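PDB 7CSV: HTH cro/C1-type domain-containing protein from Pseudomonas aeruginosa PAO1, which serves as the antitoxin HigA, a dimeric regulatory factor that recognises specific pseudopalindromic DNA motifs. Local coordinates for residues 17-20 with 21-25; 67-70 with 71-75; 87-90 with 91-94. All coordinates share one frame; numbering follows the deposited sequence.

Contact 1: 17-20 with 21-25; sequences DEFL and MEFDI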
loop_
_atom_site.group_PDB
_atom_site.type_symbol
_atom_site.label_atom_id
_atom_site.label_comp_id
_atom_site.label_asym_id
_atom_site.label_seq_id
_atom_site.Cartn_x
_atom_site.Cartn_y
_atom_site.Cartn_z
ATOM N N ASP A 17 3.236 -18.816 5.973
ATOM C CA ASP A 17 3.870 -19.276 7.205
ATOM C C ASP A 17 2.988 -19.072 8.428
ATOM O O ASP A 17 2.920 -19.954 9.290
ATOM C CB ASP A 17 5.199 -18.552 7.435
ATOM C CG ASP A 17 6.254 -18.899 6.410
ATOM O OD1 ASP A 17 6.115 -19.914 5.705
ATOM O OD2 ASP A 17 7.227 -18.130 6.305
ATOM N N GLU A 18 2.337 -17.908 8.553
ATOM C CA GLU A 18 1.634 -17.562 9.779
ATOM C C GLU A 18 0.148 -17.855 9.718
ATOM O O GLU A 18 -0.533 -17.730 10.742
ATOM C CB GLU A 18 1.831 -16.081 10.117
ATOM C CG GLU A 18 3.270 -15.671 10.235
ATOM C CD GLU A 18 3.947 -16.317 11.416
ATOM O OE1 GLU A 18 3.247 -16.886 12.272
ATOM O OE2 GLU A 18 5.178 -16.255 11.490
ATOM N N PHE A 19 -0.376 -18.212 8.550
ATOM C CA PHE A 19 -1.811 -18.446 8.450
ATOM C C PHE A 19 -2.115 -19.798 7.816
ATOM O O PHE A 19 -2.766 -20.638 8.447
ATOM C CB PHE A 19 -2.467 -17.295 7.684
ATOM C CG PHE A 19 -2.407 -15.984 8.416
ATOM C CD1 PHE A 19 -1.321 -15.139 8.268
ATOM C CD2 PHE A 19 -3.435 -15.607 9.279
ATOM C CE1 PHE A 19 -1.258 -13.940 8.953
ATOM C CE2 PHE A 19 -3.383 -14.409 9.959
ATOM C CZ PHE A 19 -2.285 -13.568 9.791
ATOM N N LEU A 20 -1.661 -20.032 6.583
ATOM C CA LEU A 20 -1.980 -21.298 5.921
ATOM C C LEU A 20 -1.374 -22.479 6.666
ATOM O O LEU A 20 -2.054 -23.480 6.925
ATOM C CB LEU A 20 -1.499 -21.280 4.472
ATOM C CG LEU A 20 -2.148 -20.240 3.558
ATOM C CD1 LEU A 20 -1.754 -20.490 2.114
ATOM C CD2 LEU A 20 -3.667 -20.250 3.723
ATOM N N MET A 21 -0.091 -22.381 7.029
ATOM C CA MET A 21 0.531 -23.472 7.771
ATOM C C MET A 21 0.044 -23.526 9.211
ATOM O O MET A 21 -0.012 -24.609 9.804
ATOM C CB MET A 21 2.053 -23.337 7.731
ATOM C CG MET A 21 2.657 -23.585 6.379
ATOM S SD MET A 21 4.455 -23.634 6.493
ATOM C CE MET A 21 4.923 -22.784 4.989
ATOM N N GLU A 22 -0.295 -22.377 9.797
ATOM C CA GLU A 22 -0.749 -22.372 11.179
ATOM C C GLU A 22 -2.071 -23.106 11.317
ATOM O O GLU A 22 -2.250 -23.904 12.243
ATOM C CB GLU A 22 -0.884 -20.940 11.689
ATOM C CG GLU A 22 -1.592 -20.836 13.028
ATOM C CD GLU A 22 -0.618 -20.879 14.186
ATOM O OE1 GLU A 22 0.603 -20.842 13.927
ATOM O OE2 GLU A 22 -1.070 -20.946 15.348
ATOM N N PHE A 23 -3.002 -22.862 10.399
ATOM C CA PHE A 23 -4.326 -23.465 10.460
ATOM C C PHE A 23 -4.483 -24.682 9.559
ATOM O O PHE A 23 -5.597 -25.215 9.458
ATOM C CB PHE A 23 -5.390 -22.426 10.101
ATOM C CG PHE A 23 -5.472 -21.290 11.071
ATOM C CD1 PHE A 23 -6.086 -21.456 12.301
ATOM C CD2 PHE A 23 -4.943 -20.049 10.754
ATOM C CE1 PHE A 23 -6.170 -20.408 13.200
ATOM C CE2 PHE A 23 -5.022 -18.999 11.648
ATOM C CZ PHE A 23 -5.636 -19.179 12.874
ATOM N N ASP A 24 -3.414 -25.121 8.890
ATOM C CA ASP A 24 -3.452 -26.282 7.992
ATOM C C ASP A 24 -4.439 -26.069 6.844
ATOM O O ASP A 24 -5.193 -26.970 6.468
ATOM C CB ASP A 24 -3.778 -27.568 8.760
ATOM C CG ASP A 24 -3.398 -28.826 7.994
ATOM O OD1 ASP A 24 -2.881 -28.713 6.858
ATOM O OD2 ASP A 24 -3.624 -29.932 8.528
ATOM N N ILE A 25 -4.434 -24.870 6.271
ATOM C CA ILE A 25 -5.293 -24.534 5.142
ATOM C C ILE A 25 -4.462 -24.513 3.869
ATOM O O ILE A 25 -3.418 -23.850 3.803
ATOM C CB ILE A 25 -5.993 -23.180 5.353
ATOM C CG1 ILE A 25 -6.860 -23.214 6.607
ATOM C CG2 ILE A 25 -6.797 -22.817 4.123
ATOM C CD1 ILE A 25 -7.361 -21.846 7.026
#
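Leu20 and Ile25 meet where helix 11-23 runs out. The CB of Leu20 lies 3.3 Å from Ile25 O. CG, lying beside the backbone N (chi1 -63°), continues past the same oxygen, and both methyls border it too, Leu20 CD2 at 3.6 Å and CD1 at 4.1 Å from Ile25 O. CD2 also touches Ile25 CG2 at 4.1 Å, with the two side chains crossing at about a right angle. Ile25 N donates to Leu20 O at 2.8 Å, in the carbonyl plane and on a lone pair. This six-to-one backbone bond, the positive phi of Asp24 (60°) and the apolar Leu20-Ile25 pair mark a Schellman-type C-cap, here closing the first helix of the helix-turn-helix domain. Pro27 and Leu30 of helix 27-34 also touch Leu20, while Leu97 of the second subunit packs on Ile25 and Phe23. One turn back, Phe23 N bonds to Phe19 O at 3.0 Å, and the edge of the Phe23 ring comes to that oxygen too, with CD2 3.2 Å away. Over one face of this ring sits Glu22 CG. Asp17 and Met21 run side by side, bringing Asp17 OD1 to within 3.2 Å of Met21 CE.

Contact 2: 67-70 with 71-75; sequences AQFW and MNLQS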
loop_
_atom_site.group_PDB
_atom_site.type_symbol
_atom_site.label_atom_id
_atom_site.label_comp_id
_atom_site.label_asym_id
_atom_site.label_seq_id
_atom_site.Cartn_x
_atom_site.Cartn_y
_atom_site.Cartn_z
ATOM N N ALA A 67 -7.779 -5.117 7.537
ATOM C CA ALA A 67 -7.328 -5.137 6.155
ATOM C C ALA A 67 -5.994 -4.422 6.011
ATOM O O ALA A 67 -5.172 -4.810 5.175
ATOM C CB ALA A 67 -8.380 -4.504 5.246
ATOM N N GLN A 68 -5.752 -3.411 6.848
ATOM C CA GLN A 68 -4.497 -2.671 6.795
ATOM C C GLN A 68 -3.301 -3.545 7.132
ATOM O O GLN A 68 -2.197 -3.280 6.648
ATOM C CB GLN A 68 -4.559 -1.474 7.738
ATOM C CG GLN A 68 -5.331 -0.305 7.162
ATOM C CD GLN A 68 -4.489 0.580 6.248
ATOM O OE1 GLN A 68 -3.516 0.134 5.624
ATOM N NE2 GLN A 68 -4.859 1.840 6.173
ATOM N N PHE A 69 -3.485 -4.553 7.989
ATOM C CA PHE A 69 -2.400 -5.490 8.278
ATOM C C PHE A 69 -1.796 -6.020 6.987
ATOM O O PHE A 69 -0.574 -5.990 6.797
ATOM C CB PHE A 69 -2.918 -6.645 9.146
ATOM C CG PHE A 69 -1.933 -7.786 9.311
ATOM C CD1 PHE A 69 -0.896 -7.707 10.243
ATOM C CD2 PHE A 69 -2.049 -8.935 8.544
ATOM C CE1 PHE A 69 0.005 -8.766 10.397
ATOM C CE2 PHE A 69 -1.160 -9.999 8.690
ATOM C CZ PHE A 69 -0.135 -9.915 9.621
ATOM N N TRP A 70 -2.655 -6.471 6.065
ATOM C CA TRP A 70 -2.177 -7.015 4.799
ATOM C C TRP A 70 -1.649 -5.927 3.885
ATOM O O TRP A 70 -0.656 -6.139 3.186
ATOM C CB TRP A 70 -3.298 -7.789 4.111
ATOM C CG TRP A 70 -3.695 -8.942 4.940
ATOM C CD1 TRP A 70 -4.748 -9.006 5.796
ATOM C CD2 TRP A 70 -2.998 -10.179 5.058
ATOM N NE1 TRP A 70 -4.776 -10.227 6.417
ATOM C CE2 TRP A 70 -3.714 -10.970 5.986
ATOM C CE3 TRP A 70 -1.856 -10.706 4.454
ATOM C CZ2 TRP A 70 -3.317 -12.263 6.330
ATOM C CZ3 TRP A 70 -1.459 -11.993 4.800
ATOM C CH2 TRP A 70 -2.194 -12.757 5.722
ATOM N N MET A 71 -2.303 -4.764 3.862
ATOM C CA MET A 71 -1.823 -3.702 2.988
ATOM C C MET A 71 -0.498 -3.160 3.485
ATOM O O MET A 71 0.315 -2.703 2.677
ATOM C CB MET A 71 -2.834 -2.571 2.886
ATOM C CG MET A 71 -4.109 -2.985 2.166
ATOM S SD MET A 71 -3.908 -3.527 0.467
ATOM C CE MET A 71 -3.741 -1.934 -0.347
ATOM N N ASN A 72 -0.277 -3.190 4.802
ATOM C CA ASN A 72 1.008 -2.740 5.338
ATOM C C ASN A 72 2.124 -3.698 4.946
ATOM O O ASN A 72 3.241 -3.265 4.635
ATOM C CB ASN A 72 0.930 -2.600 6.864
ATOM C CG ASN A 72 0.081 -1.410 7.320
ATOM O OD1 ASN A 72 -0.209 -0.490 6.542
ATOM N ND2 ASN A 72 -0.310 -1.424 8.594
ATOM N N LEU A 73 1.845 -5.009 4.942
ATOM C CA LEU A 73 2.846 -5.957 4.457
ATOM C C LEU A 73 3.131 -5.725 2.982
ATOM O O LEU A 73 4.288 -5.779 2.541
ATOM C CB LEU A 73 2.370 -7.391 4.674
ATOM C CG LEU A 73 2.176 -7.838 6.120
ATOM C CD1 LEU A 73 1.600 -9.248 6.153
ATOM C CD2 LEU A 73 3.504 -7.765 6.868
ATOM N N GLN A 74 2.084 -5.446 2.209
ATOM C CA GLN A 74 2.258 -5.192 0.786
ATOM C C GLN A 74 3.074 -3.930 0.550
ATOM O O GLN A 74 3.977 -3.914 -0.296
ATOM C CB GLN A 74 0.890 -5.081 0.109
ATOM C CG GLN A 74 0.989 -4.756 -1.383
ATOM C CD GLN A 74 1.664 -5.850 -2.160
ATOM O OE1 GLN A 74 1.440 -7.037 -1.911
ATOM N NE2 GLN A 74 2.521 -5.467 -3.108
ATOM N N SER A 75 2.767 -2.859 1.279
ATOM C CA SER A 75 3.505 -1.620 1.071
ATOM C C SER A 75 4.972 -1.795 1.431
ATOM O O SER A 75 5.857 -1.260 0.745
ATOM C CB SER A 75 2.886 -0.491 1.883
ATOM O OG SER A 75 3.001 -0.736 3.260
#
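Leu73 places a single methyl, CD1, against two aromatic rings in a local i to i+3 and i to i+4 cluster, where helix 67-93 packs on helices 11-23 and 53-63 of the helix-turn-helix fold. Towards Phe69 the methyl makes an off-centre CH-pi contact, 4.2 Å from the ring centroid, with CE2 its closest ring atom at 3.8 Å. Towards Trp70 the same Leu73 CD1 lies 4.1 Å from CE3. The rings also touch: Phe69 CD2 stands 3.6 Å above one face of the Trp70 indole, offset toward its rim. Differing first torsions go with these positions, since Phe69, with CG anti to its nitrogen (chi1 170°), lies over the indole, whereas Leu73, with CG beside its own, runs alongside Trp70. Backbone bonds hold the helical spacing: Leu73 N donates to Phe69 O at 3.2 Å, and Asn72 N reaches Gln68 O at 2.7 Å. In the next shell, Phe19 of helix 11-23 packs on both rings, and Ala56 and Leu59 of helix 53-63 touch Trp70. On another flank the helix faces its partner, where the amide of Gln68 bonds through OE1 to Ser75 OG and through NE2 to Glu76 OE2, both of the second subunit.

Contact 3: 87-90 with 91-94; sequences GKQI and EHEI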
loop_
_atom_site.group_PDB
_atom_site.type_symbol
_atom_site.label_atom_id
_atom_site.label_comp_id
_atom_site.label_asym_id
_atom_site.label_seq_id
_atom_site.Cartn_x
_atom_site.Cartn_y
_atom_site.Cartn_z
ATOM N N GLY A 87 16.207 3.596 -5.179
ATOM C CA GLY A 87 16.363 4.362 -3.952
ATOM C C GLY A 87 17.670 5.131 -3.881
ATOM O O GLY A 87 17.701 6.273 -3.421
ATOM N N LYS A 88 18.769 4.520 -4.317
ATOM C CA LYS A 88 20.042 5.238 -4.266
ATOM C C LYS A 88 20.042 6.442 -5.197
ATOM O O LYS A 88 20.553 7.511 -4.831
ATOM C CB LYS A 88 21.194 4.301 -4.604
ATOM C CG LYS A 88 21.308 3.128 -3.654
ATOM C CD LYS A 88 21.537 3.586 -2.233
ATOM C CE LYS A 88 21.643 2.383 -1.308
ATOM N NZ LYS A 88 22.361 2.719 -0.046
ATOM N N GLN A 89 19.500 6.285 -6.409
ATOM C CA GLN A 89 19.378 7.416 -7.327
ATOM C C GLN A 89 18.457 8.487 -6.765
ATOM O O GLN A 89 18.746 9.683 -6.870
ATOM C CB GLN A 89 18.859 6.939 -8.686
ATOM C CG GLN A 89 18.646 8.062 -9.711
ATOM C CD GLN A 89 19.950 8.686 -10.169
ATOM O OE1 GLN A 89 20.944 7.988 -10.367
ATOM N NE2 GLN A 89 19.953 10.005 -10.337
ATOM N N ILE A 90 17.333 8.075 -6.170
ATOM C CA ILE A 90 16.404 9.037 -5.583
ATOM C C ILE A 90 17.104 9.862 -4.514
ATOM O O ILE A 90 16.983 11.093 -4.473
ATOM C CB ILE A 90 15.168 8.312 -5.015
ATOM C CG1 ILE A 90 14.252 7.865 -6.150
ATOM C CG2 ILE A 90 14.410 9.224 -4.057
ATOM C CD1 ILE A 90 13.081 6.949 -5.692
ATOM N N GLU A 91 17.856 9.201 -3.636
ATOM C CA GLU A 91 18.573 9.932 -2.600
ATOM C C GLU A 91 19.677 10.794 -3.187
ATOM O O GLU A 91 19.987 11.860 -2.637
ATOM C CB GLU A 91 19.123 8.950 -1.567
ATOM C CG GLU A 91 17.999 8.393 -0.717
ATOM C CD GLU A 91 18.342 7.122 0.027
ATOM O OE1 GLU A 91 19.413 6.531 -0.216
ATOM O OE2 GLU A 91 17.504 6.712 0.855
ATOM N N HIS A 92 20.256 10.365 -4.312
ATOM C CA HIS A 92 21.291 11.147 -4.980
ATOM C C HIS A 92 20.740 12.422 -5.605
ATOM O O HIS A 92 21.447 13.437 -5.654
ATOM C CB HIS A 92 21.975 10.276 -6.036
ATOM C CG HIS A 92 23.001 10.991 -6.862
ATOM N ND1 HIS A 92 24.216 11.403 -6.357
ATOM C CD2 HIS A 92 23.003 11.335 -8.171
ATOM C CE1 HIS A 92 24.916 11.984 -7.315
ATOM N NE2 HIS A 92 24.202 11.957 -8.426
ATOM N N GLU A 93 19.501 12.405 -6.094
ATOM C CA GLU A 93 19.014 13.531 -6.876
ATOM C C GLU A 93 18.029 14.429 -6.148
ATOM O O GLU A 93 17.716 15.504 -6.665
ATOM C CB GLU A 93 18.377 13.049 -8.182
ATOM C CG GLU A 93 17.112 12.244 -7.987
ATOM C CD GLU A 93 16.735 11.447 -9.218
ATOM O OE1 GLU A 93 17.563 11.339 -10.148
ATOM O OE2 GLU A 93 15.610 10.920 -9.259
ATOM N N ILE A 94 17.524 14.032 -4.982
ATOM C CA ILE A 94 16.586 14.856 -4.226
ATOM C C ILE A 94 17.300 15.396 -2.997
ATOM O O ILE A 94 17.817 14.625 -2.179
ATOM C CB ILE A 94 15.327 14.066 -3.841
ATOM C CG1 ILE A 94 14.585 13.648 -5.105
ATOM C CG2 ILE A 94 14.418 14.911 -2.958
ATOM C CD1 ILE A 94 13.336 12.855 -4.824
#
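Two unlike first torsions bring Gln89 and Glu93 together: Gln89 has CG anti to its nitrogen (chi1 178°) and then bends at the next bond, while Glu93 takes the crowded position with CG between N and C (chi1 66°) and runs extended beyond it. The result is an i to i+4 side-chain bridge across the last turn of helix 67-93, at the dimer contact, where Glu93 O also bonds to Lys35 NZ and Ile94 O to Arg61 NE of the second subunit. Gln89 NE2 donates to Glu93 OE1 at 2.7 Å in a nearly straight bond (169°). The acceptor lies close to the amide plane, but the donor arrives from above the carboxylate plane, and the two flat groups are steeply inclined to each other. Gln89 CG passes 3.5 Å from the same Glu93 OE1. The other carboxylate oxygen, OE2, forms a salt bridge with Arg58 of the second subunit, so each oxygen of Glu93 has its own partner, and the carboxylate charge probably strengthens the hydrogen bond from Gln89 NE2. That NE2 also lies at the edge of the His92 ring, 4.0 Å from CD2.

On a different flank, Glu91 OE1 bonds to Tyr83 OH; Lys88 NZ stays 4.8 Å from that oxygen. Ile90 and Ile94 point the same way, with Ile90 CG2 3.9 Å from Ile94 CD1. The helix ends on shared groups: Ile94 N reaches Ile90 O at 3.0 Å, nearly along the C=O axis, while Glu93 N bonds to Gln89 O at 2.9 Å and to Ile90 O at 3.3 Å, the latter from high above the carbonyl plane.

Along the chain the contacts come in series. Contact 1 closes helix 11-23, contact 2 opens helix 67-93, and contact 3 ends that same long helix. Contacts 1 and 2 have centres 18 Å apart and touch directly, Phe19 CE1 lying 3.6 Å from Trp70 CH2, so the first helix of the compact domain is packed against the root of the last. Contact 3 stands apart, its centre 26 Å from that of contact 2 and 39 Å from that of contact 1, on the opposite side of the chain's centre from the latter. All three touch the second subunit, consistent with a dimer contact that extends from the helical domain to the end of helix 67-93.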